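Local atomic coordinates of aromatic-amino-acid:2-oxoglutarate transaminase (PDB entry 6HND), a protein that probably transfers amino groups between aromatic amino acids and 2-oxo acids such as 2-oxoglutarate, using pyridoxal 5'-phosphate as cofactor. Residues P153-G165 with R348-V362. Numbering follows the deposited sequence.
Sequences PNYDDWNVFITTG and RLGFIVGHKEVIDAV. With PLP (pyridoxal-5'-phosphate), chain E.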
ATOM      1  N   PRO B 153      -9.428 -21.260 -13.255  1.00 39.33           N
ATOM      2  CA  PRO B 153      -9.943 -22.036 -12.127  1.00 39.93           C
ATOM      3  C   PRO B 153     -11.000 -23.070 -12.558  1.00 39.51           C
ATOM      4  O   PRO B 153     -11.724 -22.840 -13.508  1.00 38.41           O
ATOM      5  CB  PRO B 153     -10.550 -20.964 -11.213  1.00 41.25           C
ATOM      6  CG  PRO B 153      -9.808 -19.694 -11.573  1.00 40.38           C
ATOM      7  CD  PRO B 153      -9.608 -19.816 -13.066  1.00 40.71           C
ATOM      8  N   ASN B 154     -11.053 -24.195 -11.864  1.00 39.88           N
ATOM      9  CA  ASN B 154     -11.983 -25.306 -12.179  1.00 41.06           C
ATOM     10  C   ASN B 154     -13.298 -25.096 -11.430  1.00 39.98           C
ATOM     11  O   ASN B 154     -13.810 -26.087 -10.888  1.00 43.66           O
ATOM     12  CB  ASN B 154     -11.339 -26.656 -11.840  1.00 45.18           C
ATOM     13  CG  ASN B 154     -12.047 -27.841 -12.463  1.00 40.92           C
ATOM     14  OD1 ASN B 154     -12.678 -27.693 -13.496  1.00 45.76           O
ATOM     15  ND2 ASN B 154     -11.985 -28.994 -11.818  1.00 42.87           N
ATOM     16  N   TYR B 155     -13.789 -23.852 -11.345  1.00 39.07           N
ATOM     17  CA  TYR B 155     -15.088 -23.476 -10.704  1.00 37.68           C
ATOM     18  C   TYR B 155     -15.372 -22.038 -11.117  1.00 39.64           C
ATOM     19  O   TYR B 155     -14.447 -21.403 -11.676  1.00 44.79           O
ATOM     20  CB  TYR B 155     -15.089 -23.670  -9.179  1.00 38.17           C
ATOM     21  CG  TYR B 155     -14.271 -22.657  -8.402  1.00 41.04           C
ATOM     22  CD1 TYR B 155     -12.887 -22.759  -8.333  1.00 40.52           C
ATOM     23  CD2 TYR B 155     -14.862 -21.563  -7.789  1.00 36.55           C
ATOM     24  CE1 TYR B 155     -12.103 -21.817  -7.693  1.00 35.34           C
ATOM     25  CE2 TYR B 155     -14.099 -20.627  -7.107  1.00 40.93           C
ATOM     26  CZ  TYR B 155     -12.717 -20.754  -7.052  1.00 37.69           C
ATOM     27  OH  TYR B 155     -11.968 -19.814  -6.410  1.00 32.62           O
ATOM     28  N   ASP B 156     -16.571 -21.536 -10.842  1.00 40.87           N
ATOM     29  CA  ASP B 156     -17.117 -20.314 -11.500  1.00 47.83           C
ATOM     30  C   ASP B 156     -17.112 -19.094 -10.558  1.00 44.50           C
ATOM     31  O   ASP B 156     -17.075 -17.959 -11.086  1.00 46.89           O
ATOM     32  CB  ASP B 156     -18.513 -20.608 -12.058  1.00 53.21           C
ATOM     33  CG  ASP B 156     -18.517 -21.577 -13.243  1.00 59.93           C
ATOM     34  OD1 ASP B 156     -17.449 -21.705 -13.919  1.00 61.60           O
ATOM     35  OD2 ASP B 156     -19.591 -22.202 -13.487  1.00 58.58           O
ATOM     36  N   ASP B 157     -17.091 -19.311  -9.242  1.00 43.79           N
ATOM     37  CA  ASP B 157     -17.340 -18.287  -8.190  1.00 48.13           C
ATOM     38  C   ASP B 157     -16.023 -17.702  -7.659  1.00 43.53           C
ATOM     39  O   ASP B 157     -15.888 -17.527  -6.428  1.00 38.65           O
ATOM     40  CB  ASP B 157     -18.193 -18.879  -7.063  1.00 53.57           C
ATOM     41  CG  ASP B 157     -19.662 -18.933  -7.436  1.00 57.97           C
ATOM     42  OD1 ASP B 157     -20.116 -18.039  -8.199  1.00 64.47           O
ATOM     43  OD2 ASP B 157     -20.332 -19.863  -6.978  1.00 63.48           O
ATOM     44  N   TRP B 158     -15.096 -17.395  -8.561  1.00 41.21           N
ATOM     45  CA  TRP B 158     -13.776 -16.805  -8.238  1.00 40.07           C
ATOM     46  C   TRP B 158     -13.791 -15.336  -8.643  1.00 37.49           C
ATOM     47  O   TRP B 158     -14.672 -14.934  -9.460  1.00 32.35           O
ATOM     48  CB  TRP B 158     -12.636 -17.552  -8.935  1.00 40.02           C
ATOM     49  CG  TRP B 158     -12.670 -17.544 -10.433  1.00 36.84           C
ATOM     50  CD1 TRP B 158     -13.284 -18.473 -11.218  1.00 39.66           C
ATOM     51  CD2 TRP B 158     -11.949 -16.685 -11.336  1.00 38.73           C
ATOM     52  NE1 TRP B 158     -13.027 -18.239 -12.538  1.00 37.86           N
ATOM     53  CE2 TRP B 158     -12.212 -17.152 -12.650  1.00 38.31           C
ATOM     54  CE3 TRP B 158     -11.111 -15.570 -11.176  1.00 39.09           C
ATOM     55  CZ2 TRP B 158     -11.717 -16.524 -13.790  1.00 37.78           C
ATOM     56  CZ3 TRP B 158     -10.640 -14.928 -12.304  1.00 40.38           C
ATOM     57  CH2 TRP B 158     -10.934 -15.405 -13.591  1.00 42.35           C
ATOM     58  N   ASN B 159     -12.826 -14.587  -8.124  1.00 35.86           N
ATOM     59  CA  ASN B 159     -12.633 -13.172  -8.507  1.00 38.72           C
ATOM     60  C   ASN B 159     -11.165 -12.774  -8.309  1.00 37.49           C
ATOM     61  O   ASN B 159     -10.391 -13.550  -7.722  1.00 38.85           O
ATOM     62  CB  ASN B 159     -13.635 -12.307  -7.734  1.00 43.45           C
ATOM     63  CG  ASN B 159     -13.838 -10.929  -8.314  1.00 43.84           C
ATOM     64  OD1 ASN B 159     -13.438 -10.641  -9.459  1.00 42.52           O
ATOM     65  ND2 ASN B 159     -14.411 -10.065  -7.483  1.00 47.42           N
ATOM     66  N   VAL B 160     -10.791 -11.612  -8.836  1.00 36.52           N
ATOM     67  CA  VAL B 160      -9.434 -11.049  -8.675  1.00 37.33           C
ATOM     68  C   VAL B 160      -9.551  -9.798  -7.794  1.00 36.37           C
ATOM     69  O   VAL B 160     -10.652  -9.269  -7.654  1.00 36.77           O
ATOM     70  CB  VAL B 160      -8.767 -10.806 -10.047  1.00 39.32           C
ATOM     71  CG1 VAL B 160      -8.485 -12.114 -10.746  1.00 43.29           C
ATOM     72  CG2 VAL B 160      -9.576  -9.931 -10.974  1.00 38.27           C
ATOM     73  N   PHE B 161      -8.420  -9.350  -7.260  1.00 33.89           N
ATOM     74  CA  PHE B 161      -8.265  -8.165  -6.384  1.00 34.00           C
ATOM     75  C   PHE B 161      -6.864  -7.576  -6.600  1.00 33.61           C
ATOM     76  O   PHE B 161      -5.873  -8.295  -6.396  1.00 34.88           O
ATOM     77  CB  PHE B 161      -8.453  -8.592  -4.934  1.00 30.34           C
ATOM     78  CG  PHE B 161      -8.608  -7.459  -3.971  1.00 31.50           C
ATOM     79  CD1 PHE B 161      -7.498  -6.835  -3.432  1.00 32.59           C
ATOM     80  CD2 PHE B 161      -9.867  -7.044  -3.572  1.00 31.98           C
ATOM     81  CE1 PHE B 161      -7.648  -5.804  -2.522  1.00 32.93           C
ATOM     82  CE2 PHE B 161     -10.015  -6.028  -2.648  1.00 32.00           C
ATOM     83  CZ  PHE B 161      -8.901  -5.410  -2.126  1.00 34.35           C
ATOM     84  N   ILE B 162      -6.786  -6.313  -7.000  1.00 32.56           N
ATOM     85  CA  ILE B 162      -5.488  -5.633  -7.247  1.00 34.14           C
ATOM     86  C   ILE B 162      -4.788  -5.452  -5.892  1.00 33.74           C
ATOM     87  O   ILE B 162      -5.429  -4.933  -4.950  1.00 34.91           O
ATOM     88  CB  ILE B 162      -5.690  -4.304  -7.988  1.00 33.65           C
ATOM     89  CG1 ILE B 162      -6.420  -4.490  -9.316  1.00 34.21           C
ATOM     90  CG2 ILE B 162      -4.355  -3.591  -8.159  1.00 37.15           C
ATOM     91  CD1 ILE B 162      -5.872  -5.629 -10.174  1.00 33.02           C
ATOM     92  N   THR B 163      -3.516  -5.865  -5.823  1.00 31.48           N
ATOM     93  CA  THR B 163      -2.630  -5.723  -4.642  1.00 29.82           C
ATOM     94  C   THR B 163      -1.461  -4.799  -4.957  1.00 30.04           C
ATOM     95  O   THR B 163      -1.336  -4.340  -6.109  1.00 30.76           O
ATOM     96  CB  THR B 163      -2.080  -7.080  -4.213  1.00 29.29           C
ATOM     97  OG1 THR B 163      -1.208  -7.489  -5.272  1.00 30.38           O
ATOM     98  CG2 THR B 163      -3.178  -8.099  -3.974  1.00 32.11           C
ATOM     99  N   THR B 164      -0.600  -4.580  -3.972  1.00 30.61           N
ATOM    100  CA  THR B 164       0.629  -3.774  -4.157  1.00 32.08           C
ATOM    101  C   THR B 164       1.837  -4.700  -4.361  1.00 31.46           C
ATOM    102  O   THR B 164       2.950  -4.229  -4.183  1.00 31.22           O
ATOM    103  CB  THR B 164       0.752  -2.747  -3.028  1.00 32.44           C
ATOM    104  OG1 THR B 164       0.749  -3.350  -1.726  1.00 31.84           O
ATOM    105  CG2 THR B 164      -0.383  -1.747  -3.108  1.00 32.48           C
ATOM    106  N   GLY B 165       1.613  -5.953  -4.755  1.00 32.91           N
ATOM    107  CA  GLY B 165       2.681  -6.918  -5.080  1.00 31.90           C
ATOM    108  C   GLY B 165       2.461  -8.268  -4.437  1.00 29.90           C
ATOM    109  O   GLY B 165       1.420  -8.482  -3.812  1.00 36.19           O
ATOM    110  N   ARG B 348       5.036  -1.761  -7.326  1.00 33.04           N
ATOM    111  CA  ARG B 348       4.273  -2.212  -6.128  1.00 31.87           C
ATOM    112  C   ARG B 348       2.830  -2.521  -6.583  1.00 30.97           C
ATOM    113  O   ARG B 348       1.905  -1.817  -6.175  1.00 29.60           O
ATOM    114  CB  ARG B 348       4.252  -1.126  -5.046  1.00 34.39           C
ATOM    115  CG  ARG B 348       5.591  -0.729  -4.447  1.00 34.38           C
ATOM    116  CD  ARG B 348       6.182  -1.824  -3.593  1.00 35.40           C
ATOM    117  NE  ARG B 348       6.804  -2.780  -4.490  1.00 35.15           N
ATOM    118  CZ  ARG B 348       7.103  -4.031  -4.187  1.00 37.48           C
ATOM    119  NH1 ARG B 348       7.686  -4.775  -5.114  1.00 38.43           N
ATOM    120  NH2 ARG B 348       6.823  -4.538  -2.990  1.00 35.19           N
ATOM    121  N   LEU B 349       2.672  -3.485  -7.480  1.00 30.20           N
ATOM    122  CA  LEU B 349       1.392  -3.857  -8.120  1.00 32.17           C
ATOM    123  C   LEU B 349       1.377  -5.355  -8.378  1.00 32.13           C
ATOM    124  O   LEU B 349       2.398  -5.898  -8.804  1.00 37.13           O
ATOM    125  CB  LEU B 349       1.177  -3.096  -9.434  1.00 32.26           C
ATOM    126  CG  LEU B 349      -0.270  -3.124  -9.937  1.00 31.40           C
ATOM    127  CD1 LEU B 349      -1.144  -2.273  -9.057  1.00 32.32           C
ATOM    128  CD2 LEU B 349      -0.357  -2.658 -11.378  1.00 34.77           C
ATOM    129  N   GLY B 350       0.261  -5.989  -8.032  1.00 32.38           N
ATOM    130  CA  GLY B 350       0.012  -7.402  -8.330  1.00 32.06           C
ATOM    131  C   GLY B 350      -1.466  -7.689  -8.278  1.00 33.28           C
ATOM    132  O   GLY B 350      -2.264  -6.718  -8.316  1.00 32.52           O
ATOM    133  N   PHE B 351      -1.835  -8.962  -8.155  1.00 31.85           N
ATOM    134  CA  PHE B 351      -3.242  -9.327  -7.874  1.00 33.48           C
ATOM    135  C   PHE B 351      -3.280 -10.685  -7.186  1.00 31.86           C
ATOM    136  O   PHE B 351      -2.316 -11.452  -7.267  1.00 30.26           O
ATOM    137  CB  PHE B 351      -4.086  -9.251  -9.155  1.00 32.75           C
ATOM    138  CG  PHE B 351      -3.669 -10.182 -10.262  1.00 32.24           C
ATOM    139  CD1 PHE B 351      -2.684  -9.815 -11.165  1.00 32.83           C
ATOM    140  CD2 PHE B 351      -4.269 -11.417 -10.398  1.00 32.22           C
ATOM    141  CE1 PHE B 351      -2.314 -10.679 -12.182  1.00 35.30           C
ATOM    142  CE2 PHE B 351      -3.876 -12.288 -11.401  1.00 33.50           C
ATOM    143  CZ  PHE B 351      -2.896 -11.923 -12.285  1.00 32.08           C
ATOM    144  N   ILE B 352      -4.411 -10.966  -6.561  1.00 30.90           N
ATOM    145  CA  ILE B 352      -4.736 -12.315  -6.050  1.00 32.07           C
ATOM    146  C   ILE B 352      -5.965 -12.823  -6.811  1.00 33.91           C
ATOM    147  O   ILE B 352      -6.727 -12.007  -7.376  1.00 29.96           O
ATOM    148  CB  ILE B 352      -4.917 -12.350  -4.522  1.00 33.10           C
ATOM    149  CG1 ILE B 352      -6.045 -11.443  -4.047  1.00 34.69           C
ATOM    150  CG2 ILE B 352      -3.590 -12.049  -3.845  1.00 35.94           C
ATOM    151  CD1 ILE B 352      -6.265 -11.487  -2.578  1.00 36.83           C
ATOM    152  N   VAL B 353      -6.078 -14.149  -6.869  1.00 33.65           N
ATOM    153  CA  VAL B 353      -7.213 -14.890  -7.468  1.00 35.72           C
ATOM    154  C   VAL B 353      -7.672 -15.837  -6.377  1.00 33.85           C
ATOM    155  O   VAL B 353      -6.790 -16.500  -5.818  1.00 37.42           O
ATOM    156  CB  VAL B 353      -6.784 -15.670  -8.714  1.00 36.55           C
ATOM    157  CG1 VAL B 353      -7.975 -16.259  -9.463  1.00 37.77           C
ATOM    158  CG2 VAL B 353      -5.895 -14.833  -9.620  1.00 37.43           C
ATOM    159  N   GLY B 354      -8.971 -15.833  -6.081  1.00 31.76           N
ATOM    160  CA  GLY B 354      -9.587 -16.693  -5.059  1.00 32.14           C
ATOM    161  C   GLY B 354     -11.098 -16.645  -5.126  1.00 34.16           C
ATOM    162  O   GLY B 354     -11.647 -15.929  -6.016  1.00 31.94           O
ATOM    163  N   HIS B 355     -11.757 -17.390  -4.233  1.00 35.06           N
ATOM    164  CA  HIS B 355     -13.236 -17.407  -4.119  1.00 37.34           C
ATOM    165  C   HIS B 355     -13.743 -15.986  -3.828  1.00 36.97           C
ATOM    166  O   HIS B 355     -13.108 -15.258  -2.999  1.00 37.03           O
ATOM    167  CB  HIS B 355     -13.705 -18.433  -3.066  1.00 40.29           C
ATOM    168  CG  HIS B 355     -15.148 -18.807  -3.221  1.00 41.96           C
ATOM    169  ND1 HIS B 355     -16.158 -18.124  -2.574  1.00 38.86           N
ATOM    170  CD2 HIS B 355     -15.748 -19.758  -3.988  1.00 39.85           C
ATOM    171  CE1 HIS B 355     -17.313 -18.648  -2.927  1.00 44.00           C
ATOM    172  NE2 HIS B 355     -17.089 -19.655  -3.798  1.00 40.17           N
ATOM    173  N   LYS B 356     -14.853 -15.616  -4.466  1.00 36.64           N
ATOM    174  CA  LYS B 356     -15.643 -14.392  -4.186  1.00 41.57           C
ATOM    175  C   LYS B 356     -15.595 -14.062  -2.691  1.00 39.75           C
ATOM    176  O   LYS B 356     -15.403 -12.877  -2.361  1.00 37.47           O
ATOM    177  CB  LYS B 356     -17.101 -14.581  -4.628  1.00 50.35           C
ATOM    178  CG  LYS B 356     -17.583 -13.663  -5.744  1.00 67.55           C
ATOM    179  CD  LYS B 356     -18.240 -14.379  -6.943  1.00 84.61           C
ATOM    180  CE  LYS B 356     -19.287 -15.428  -6.591  1.00 91.77           C
ATOM    181  NZ  LYS B 356     -20.361 -14.905  -5.707  1.00 96.64           N
ATOM    182  N   GLU B 357     -15.866 -15.046  -1.831  1.00 36.97           N
ATOM    183  CA  GLU B 357     -16.091 -14.801  -0.392  1.00 39.41           C
ATOM    184  C   GLU B 357     -14.728 -14.527   0.233  1.00 40.19           C
ATOM    185  O   GLU B 357     -14.686 -13.694   1.165  1.00 39.74           O
ATOM    186  CB  GLU B 357     -16.875 -15.944   0.263  1.00 46.81           C
ATOM    187  CG  GLU B 357     -18.345 -15.982  -0.185  1.00 52.78           C
ATOM    188  CD  GLU B 357     -19.409 -16.477   0.788  1.00 63.98           C
ATOM    189  OE1 GLU B 357     -19.234 -16.329   2.018  1.00 78.05           O
ATOM    190  OE2 GLU B 357     -20.444 -16.996   0.311  1.00 75.74           O
ATOM    191  N   VAL B 358     -13.668 -15.173  -0.270  1.00 34.48           N
ATOM    192  CA  VAL B 358     -12.277 -14.898   0.188  1.00 35.05           C
ATOM    193  C   VAL B 358     -11.900 -13.473  -0.250  1.00 33.95           C
ATOM    194  O   VAL B 358     -11.418 -12.714   0.614  1.00 33.34           O
ATOM    195  CB  VAL B 358     -11.276 -15.977  -0.274  1.00 33.81           C
ATOM    196  CG1 VAL B 358      -9.838 -15.568  -0.010  1.00 35.30           C
ATOM    197  CG2 VAL B 358     -11.550 -17.329   0.384  1.00 32.10           C
ATOM    198  N   ILE B 359     -12.157 -13.084  -1.501  1.00 33.96           N
ATOM    199  CA  ILE B 359     -11.861 -11.704  -2.002  1.00 33.61           C
ATOM    200  C   ILE B 359     -12.600 -10.665  -1.148  1.00 40.02           C
ATOM    201  O   ILE B 359     -12.005  -9.592  -0.892  1.00 39.36           O
ATOM    202  CB  ILE B 359     -12.191 -11.519  -3.500  1.00 32.74           C
ATOM    203  CG1 ILE B 359     -11.412 -12.489  -4.402  1.00 36.46           C
ATOM    204  CG2 ILE B 359     -11.972 -10.077  -3.924  1.00 32.48           C
ATOM    205  CD1 ILE B 359      -9.940 -12.665  -4.037  1.00 35.61           C
ATOM    206  N   ASP B 360     -13.843 -10.926  -0.738  1.00 39.81           N
ATOM    207  CA  ASP B 360     -14.663  -9.921  -0.012  1.00 41.43           C
ATOM    208  C   ASP B 360     -14.014  -9.633   1.341  1.00 36.66           C
ATOM    209  O   ASP B 360     -14.041  -8.467   1.788  1.00 39.00           O
ATOM    210  CB  ASP B 360     -16.110 -10.381   0.212  1.00 45.90           C
ATOM    211  CG  ASP B 360     -16.961 -10.356  -1.041  1.00 50.71           C
ATOM    212  OD1 ASP B 360     -16.568  -9.633  -2.002  1.00 61.27           O
ATOM    213  OD2 ASP B 360     -17.997 -11.096  -1.067  1.00 55.17           O
ATOM    214  N   ALA B 361     -13.531 -10.677   1.999  1.00 33.85           N
ATOM    215  CA  ALA B 361     -12.865 -10.595   3.312  1.00 34.21           C
ATOM    216  C   ALA B 361     -11.530  -9.865   3.130  1.00 32.19           C
ATOM    217  O   ALA B 361     -11.247  -8.988   3.953  1.00 34.81           O
ATOM    218  CB  ALA B 361     -12.711 -11.964   3.920  1.00 34.37           C
ATOM    219  N   VAL B 362     -10.776 -10.151   2.067  1.00 32.48           N
ATOM    220  CA  VAL B 362      -9.509  -9.414   1.760  1.00 35.47           C
ATOM    221  C   VAL B 362      -9.831  -7.919   1.579  1.00 35.72           C
ATOM    222  O   VAL B 362      -9.063  -7.034   2.096  1.00 36.39           O
ATOM    223  CB  VAL B 362      -8.736  -9.989   0.558  1.00 34.01           C
ATOM    224  CG1 VAL B 362      -7.576  -9.100   0.153  1.00 36.58           C
ATOM    225  CG2 VAL B 362      -8.212 -11.389   0.827  1.00 34.99           C
TER
HETATM  226  N1  PLP E 601       7.447 -14.455  -3.253  1.00 39.90           N
HETATM  227  C2  PLP E 601       8.502 -14.944  -3.892  1.00 44.47           C
HETATM  228  C2A PLP E 601       8.641 -16.427  -3.936  1.00 44.21           C
HETATM  229  C3  PLP E 601       9.431 -14.078  -4.533  1.00 47.94           C
HETATM  230  O3  PLP E 601      10.505 -14.616  -5.188  1.00 45.93           O
HETATM  231  C4  PLP E 601       9.236 -12.673  -4.469  1.00 50.37           C
HETATM  232  C4A PLP E 601      10.148 -11.777  -5.219  1.00 56.35           C
HETATM  233  C5  PLP E 601       8.093 -12.197  -3.792  1.00 46.85           C
HETATM  234  C6  PLP E 601       7.263 -13.118  -3.200  1.00 45.98           C
HETATM  235  C5A PLP E 601       7.818 -10.733  -3.568  1.00 42.50           C
HETATM  236  O4P PLP E 601       7.320 -10.007  -4.723  1.00 42.56           O
HETATM  237  P   PLP E 601       6.880  -8.455  -4.568  1.00 38.00           P
HETATM  238  O1P PLP E 601       6.247  -8.306  -3.191  1.00 37.33           O
HETATM  239  O2P PLP E 601       5.946  -8.295  -5.765  1.00 34.05           O
HETATM  240  O3P PLP E 601       8.129  -7.643  -4.691  1.00 39.78           O
HETATM  241  O   HOH W   1     -15.521 -10.906  -4.374  1.00 51.18           O
HETATM  242  O   HOH W   2       4.318  -3.856  -1.841  1.00 37.97           O
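Phe-161 and Ile-359 run antiparallel alongside one another, Phe-161 CD2 3.7 Å from Ile-359 CG2, while Val-362 CG1 sits over one ring face near the rim. A chi1 of -168°, which sets CG opposite the backbone N, carries the ring from the strand to helix 356-369; Phe-161 CB meanwhile rests on Ile-352 CG1. On the other sheet face, Val-353 lies alongside Trp-158 and Val-160, touching each with a different methyl: CG1 is 3.6 Å from Trp-158 CE3 and CG2 meets Val-160 CG1. Helix 137-151 covers this side, and helix 166-177 packs against Phe-161 and Thr-163 on the opposite side. Strands 158-163 and 350-355 pair antiparallel through six backbone bonds, from Asn-159 with Gly-354 to Thr-163 with Gly-350. They form one margin of the seven-stranded mixed sheet in the large domain of a class-I (fold type I) aminotransferase, where strand 350-355 is also hydrogen-bonded, antiparallel, to strand 333-338, with 158-163 outermost within this chain. Beyond the strand, Asp-157 O lies over one face of the His-355 ring, 3.3 Å from CD2, and accepts a straight bond from Lys-356 N (2.9 Å, 173°). His-355 ND1 caps the helix by accepting from Glu-357 N. At the cofactor end, Arg-348 NH1 donates to PLP O3P (2.9 Å, 171°), with the phosphate oxygen at the guanidinium edge and Thr-164 O over one face. Bends at chi2 and chi3 turn the arginine past Thr-164 O and present its NH1 edge to the phosphate; Pro-345 O also accepts from NH1. Gly-165, the N-cap of helix 166-177, brings its CA to 3.6 Å from PLP O2P, and Ala-166 N and Ser-167 N bind the cofactor.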